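Long-range contacts in cutm, flavoprotein of carbon monoxide dehydrogenase (Hydrogenophaga pseudoflava, PDB 1FFV), which binds FAD as the flavoprotein subunit of carbon monoxide dehydrogenase and probably passes electrons released by CO oxidation from the iron-sulfur clusters to an external acceptor: residues A131-F136 / H211-L216; A174-T179 / V201-G206. One frame throughout, in Å; residues are numbered along the deposited sequence.

Overall arrangement
Both contacts bring parts of the FAD-binding half of the chain, or the loop leaving it, against the antiparallel sheet of the C-terminal domain. Contact 1 sets the end of helix 125-131 and the turn after it on strand 208-217; contact 2 lays the loop between strands 166-173 and 180-186 along strand 196-205. The two receiving strands are neighbours, and probable backbone hydrogen bonds join R203 N to H211 O and R213 N to V201 O, each 2.9 Å long. Contacts 1 and 2 have their centres about 13 Å apart. The side chain of A215 in contact 1 is about 13 Å from the bound FAD, so this contact does not touch the flavin.

Contact 1 (A131-F136 / H211-L216); sequences AVEAHF and HIRIAL
R213 NH2 donates a hydrogen bond to E133 OE1 at 2.9 Å, within a salt bridge. The bond is bent, 132° at the hydrogen, and reaches OE1 from well above the carboxylate plane; the two flat groups are turned 62° apart, so this is no side-on bidentate pairing. The other oxygen, E133 OE2, receives a hydrogen bond from a water at 2.7 Å. The same water donates to A131 O and lies in the ring plane of H211, 3.0 Å from NE2, thereby tying helix end, glutamate and histidine together. E133 OE2 also comes to the edge of the imidazole, 3.3 Å from H211 CE1, and that carbon in turn sits over one face of the R213 guanidinium. With chi1 at -93°, R213 CG lies against A131 O, 3.2 Å away; a sharp bend at chi2 then swings the rest of the chain so that the guanidinium crosses the glutamate side chain. Its rotation is fixed further by R213 NH1, which donates to I212 O at 2.9 Å with the acceptor nearly in the guanidinium plane. R225 brings a like charge close to R213 NE, which E133, with a weak long-range contribution from E230, would be expected to ease. E133, just past the helix in a Schellman motif with positive phi, has its CB directed toward the strand. Deeper in, A131 CB packs on R213 CB. Helix 125-131 thus ends against strand 208-217, with A131 also resting on A199 and V201 of strand 196-205, before the chain enters strand 135-140 of the other sheet.

Contact 2 (A174-T179 / V201-G206); sequences AFAQGT and VMRKSG
T179 stands between an aromatic ring and a strand, its two branches doing different work. With chi1 at -66°, OG1 sits beside the backbone N, where it turns to A176 O and R203, and CG2 swings anti to N, between the F175 ring and V201. The methyl lies 3.8 Å above one face of that ring, offset toward the rim, and meets V201 CG1 at 3.5 Å. F175 and V201 approach from opposite directions, CZ touching V201 CG2 at 4.2 Å. OG1 lies at the edge of the R203 guanidinium, near its plane, and 3.8 Å from R203 CG. No direct hydrogen bond links the segments; two waters do so instead. One donates to T179 OG1 at 2.7 Å and accepts from A176 N and R203 NE; the second donates to G178 O and accepts from K204 N. OG1 donates to A176 O at 2.6 Å across the type II turn A176-T179, whose own backbone bond is weak; G178 supplies its positive phi. The loop follows strand 166-173 and leads into strand 180-186, which pairs with strand 196-205; F175 and V201 both pack on L93 of helix 92-97, and M202 lies against helix 264-285.

Contact 1 (A131-F136 / H211-L216)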
# COMPACT_ATOMS: atom_id res chain seq x y z
N ALA C 131 47.02 25.14 30.20
CA ALA C 131 47.33 26.53 29.92
C ALA C 131 46.71 27.50 30.94
O ALA C 131 47.34 28.50 31.32
CB ALA C 131 46.90 26.90 28.52
N VAL C 132 45.47 27.23 31.37
CA VAL C 132 44.79 28.10 32.33
C VAL C 132 45.09 27.74 33.79
O VAL C 132 44.60 28.39 34.71
CB VAL C 132 43.25 28.13 32.11
CG1 VAL C 132 42.92 28.67 30.72
CG2 VAL C 132 42.64 26.74 32.31
N GLU C 133 45.88 26.69 33.99
CA GLU C 133 46.30 26.22 35.31
C GLU C 133 45.15 25.72 36.18
O GLU C 133 45.13 25.93 37.39
CB GLU C 133 47.07 27.32 36.04
CG GLU C 133 48.33 27.77 35.34
CD GLU C 133 49.02 28.92 36.05
OE1 GLU C 133 49.79 28.66 37.00
OE2 GLU C 133 48.79 30.08 35.67
N ALA C 134 44.22 25.02 35.54
CA ALA C 134 43.06 24.49 36.24
C ALA C 134 43.41 23.38 37.23
O ALA C 134 44.50 22.82 37.21
CB ALA C 134 42.05 23.97 35.24
N HIS C 135 42.47 23.12 38.12
CA HIS C 135 42.60 22.06 39.11
C HIS C 135 41.25 21.36 39.13
O HIS C 135 40.21 21.98 38.91
CB HIS C 135 42.94 22.63 40.49
CG HIS C 135 44.35 23.10 40.61
ND1 HIS C 135 44.80 24.29 40.08
CD2 HIS C 135 45.43 22.53 41.21
CE1 HIS C 135 46.08 24.44 40.34
NE2 HIS C 135 46.49 23.39 41.03
N PHE C 136 41.28 20.05 39.34
CA PHE C 136 40.06 19.26 39.32
C PHE C 136 39.73 18.65 40.68
O PHE C 136 40.57 18.01 41.30
CB PHE C 136 40.20 18.15 38.28
CG PHE C 136 40.71 18.62 36.94
CD1 PHE C 136 40.19 19.77 36.35
CD2 PHE C 136 41.73 17.93 36.29
CE1 PHE C 136 40.67 20.22 35.12
CE2 PHE C 136 42.22 18.37 35.06
CZ PHE C 136 41.69 19.52 34.48
N HIS C 211 54.68 36.14 32.30
CA HIS C 211 53.99 34.90 32.65
C HIS C 211 53.72 34.10 31.37
O HIS C 211 53.27 34.67 30.37
CB HIS C 211 52.67 35.22 33.37
CG HIS C 211 51.76 34.04 33.53
ND1 HIS C 211 51.89 33.13 34.55
CD2 HIS C 211 50.70 33.63 32.80
CE1 HIS C 211 50.95 32.21 34.45
NE2 HIS C 211 50.22 32.49 33.39
N ILE C 212 53.96 32.79 31.41
CA ILE C 212 53.74 31.97 30.22
C ILE C 212 53.39 30.50 30.48
O ILE C 212 54.02 29.81 31.28
CB ILE C 212 54.98 32.07 29.27
CG1 ILE C 212 54.70 31.36 27.93
CG2 ILE C 212 56.22 31.50 29.94
CD1 ILE C 212 53.61 32.00 27.11
N ARG C 213 52.33 30.04 29.80
CA ARG C 213 51.86 28.66 29.87
C ARG C 213 51.67 28.20 28.44
O ARG C 213 50.91 28.81 27.69
CB ARG C 213 50.49 28.55 30.56
CG ARG C 213 50.48 28.28 32.06
CD ARG C 213 51.72 27.60 32.60
NE ARG C 213 51.75 27.73 34.05
CZ ARG C 213 52.59 28.53 34.71
NH1 ARG C 213 53.49 29.26 34.05
NH2 ARG C 213 52.47 28.67 36.03
N ILE C 214 52.36 27.13 28.06
CA ILE C 214 52.26 26.58 26.71
C ILE C 214 51.88 25.11 26.80
O ILE C 214 52.54 24.33 27.49
CB ILE C 214 53.59 26.71 25.94
CG1 ILE C 214 54.03 28.17 25.85
CG2 ILE C 214 53.45 26.13 24.54
CD1 ILE C 214 55.42 28.37 25.28
N ALA C 215 50.81 24.72 26.10
CA ALA C 215 50.34 23.34 26.09
C ALA C 215 50.03 22.87 24.67
O ALA C 215 49.54 23.64 23.84
CB ALA C 215 49.13 23.18 27.01
N LEU C 216 50.28 21.58 24.41
CA LEU C 216 50.12 20.99 23.09
C LEU C 216 49.05 19.90 22.96
O LEU C 216 49.04 18.94 23.73
CB LEU C 216 51.47 20.43 22.65
CG LEU C 216 52.70 21.32 22.84
CD1 LEU C 216 53.95 20.57 22.41
CD2 LEU C 216 52.54 22.60 22.04
O HOH W 1 47.76 30.83 33.29

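Contact 2 (A174-T179 / V201-G206)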
# COMPACT_ATOMS: atom_id res chain seq x y z
N ALA C 174 40.96 33.11 37.77
CA ALA C 174 40.48 34.11 36.83
C ALA C 174 41.68 34.80 36.21
O ALA C 174 42.69 35.03 36.87
CB ALA C 174 39.59 35.12 37.54
N PHE C 175 41.59 35.08 34.91
CA PHE C 175 42.66 35.76 34.21
C PHE C 175 42.89 37.12 34.85
O PHE C 175 41.93 37.85 35.12
CB PHE C 175 42.29 35.98 32.73
CG PHE C 175 42.46 34.77 31.85
CD1 PHE C 175 42.75 33.52 32.39
CD2 PHE C 175 42.31 34.89 30.47
CE1 PHE C 175 42.89 32.40 31.57
CE2 PHE C 175 42.45 33.78 29.64
CZ PHE C 175 42.74 32.54 30.19
N ALA C 176 44.15 37.45 35.11
CA ALA C 176 44.46 38.75 35.68
C ALA C 176 44.27 39.74 34.53
O ALA C 176 44.48 39.39 33.36
CB ALA C 176 45.90 38.78 36.18
N GLN C 177 43.82 40.96 34.84
CA GLN C 177 43.59 41.98 33.81
C GLN C 177 44.80 42.15 32.87
O GLN C 177 45.94 42.34 33.32
CB GLN C 177 43.24 43.32 34.48
N GLY C 178 44.53 42.05 31.57
CA GLY C 178 45.59 42.18 30.58
C GLY C 178 46.22 40.87 30.15
O GLY C 178 47.23 40.86 29.44
N THR C 179 45.65 39.75 30.59
CA THR C 179 46.18 38.44 30.22
C THR C 179 45.94 38.13 28.74
O THR C 179 44.83 38.31 28.24
CB THR C 179 45.53 37.32 31.05
OG1 THR C 179 45.92 37.48 32.42
CG2 THR C 179 45.97 35.96 30.56
N VAL C 201 48.60 30.95 27.40
CA VAL C 201 48.11 31.99 28.30
C VAL C 201 49.40 32.71 28.69
O VAL C 201 50.39 32.07 29.06
CB VAL C 201 47.44 31.43 29.58
CG1 VAL C 201 46.97 32.59 30.46
CG2 VAL C 201 46.26 30.54 29.23
N MET C 202 49.42 34.03 28.53
CA MET C 202 50.62 34.80 28.86
C MET C 202 50.34 36.21 29.39
O MET C 202 49.28 36.80 29.13
CB MET C 202 51.57 34.89 27.66
CG MET C 202 51.19 35.89 26.58
SD MET C 202 52.38 35.96 25.19
CE MET C 202 53.53 36.99 25.82
N ARG C 203 51.28 36.72 30.16
CA ARG C 203 51.19 38.07 30.72
C ARG C 203 52.41 38.84 30.25
O ARG C 203 53.48 38.28 30.01
CB ARG C 203 51.11 38.04 32.25
CG ARG C 203 49.69 37.97 32.79
CD ARG C 203 49.69 37.91 34.32
NE ARG C 203 49.28 36.59 34.79
CZ ARG C 203 49.92 35.88 35.71
NH1 ARG C 203 51.01 36.35 36.31
NH2 ARG C 203 49.48 34.66 36.01
N LYS C 204 52.23 40.15 30.13
CA LYS C 204 53.26 41.06 29.65
C LYS C 204 53.64 42.09 30.71
O LYS C 204 52.84 42.42 31.59
CB LYS C 204 52.73 41.72 28.37
CG LYS C 204 53.36 43.03 27.94
CD LYS C 204 52.57 43.62 26.77
N SER C 205 54.89 42.54 30.64
CA SER C 205 55.44 43.55 31.54
C SER C 205 56.46 44.32 30.71
O SER C 205 57.59 43.86 30.53
CB SER C 205 56.13 42.89 32.74
OG SER C 205 56.80 43.85 33.54
N GLY C 206 56.03 45.46 30.18
CA GLY C 206 56.91 46.25 29.33
C GLY C 206 57.02 45.55 27.99
O GLY C 206 56.00 45.26 27.36
O HOH W 2 46.33 35.54 34.20
O HOH W 3 49.52 41.22 30.40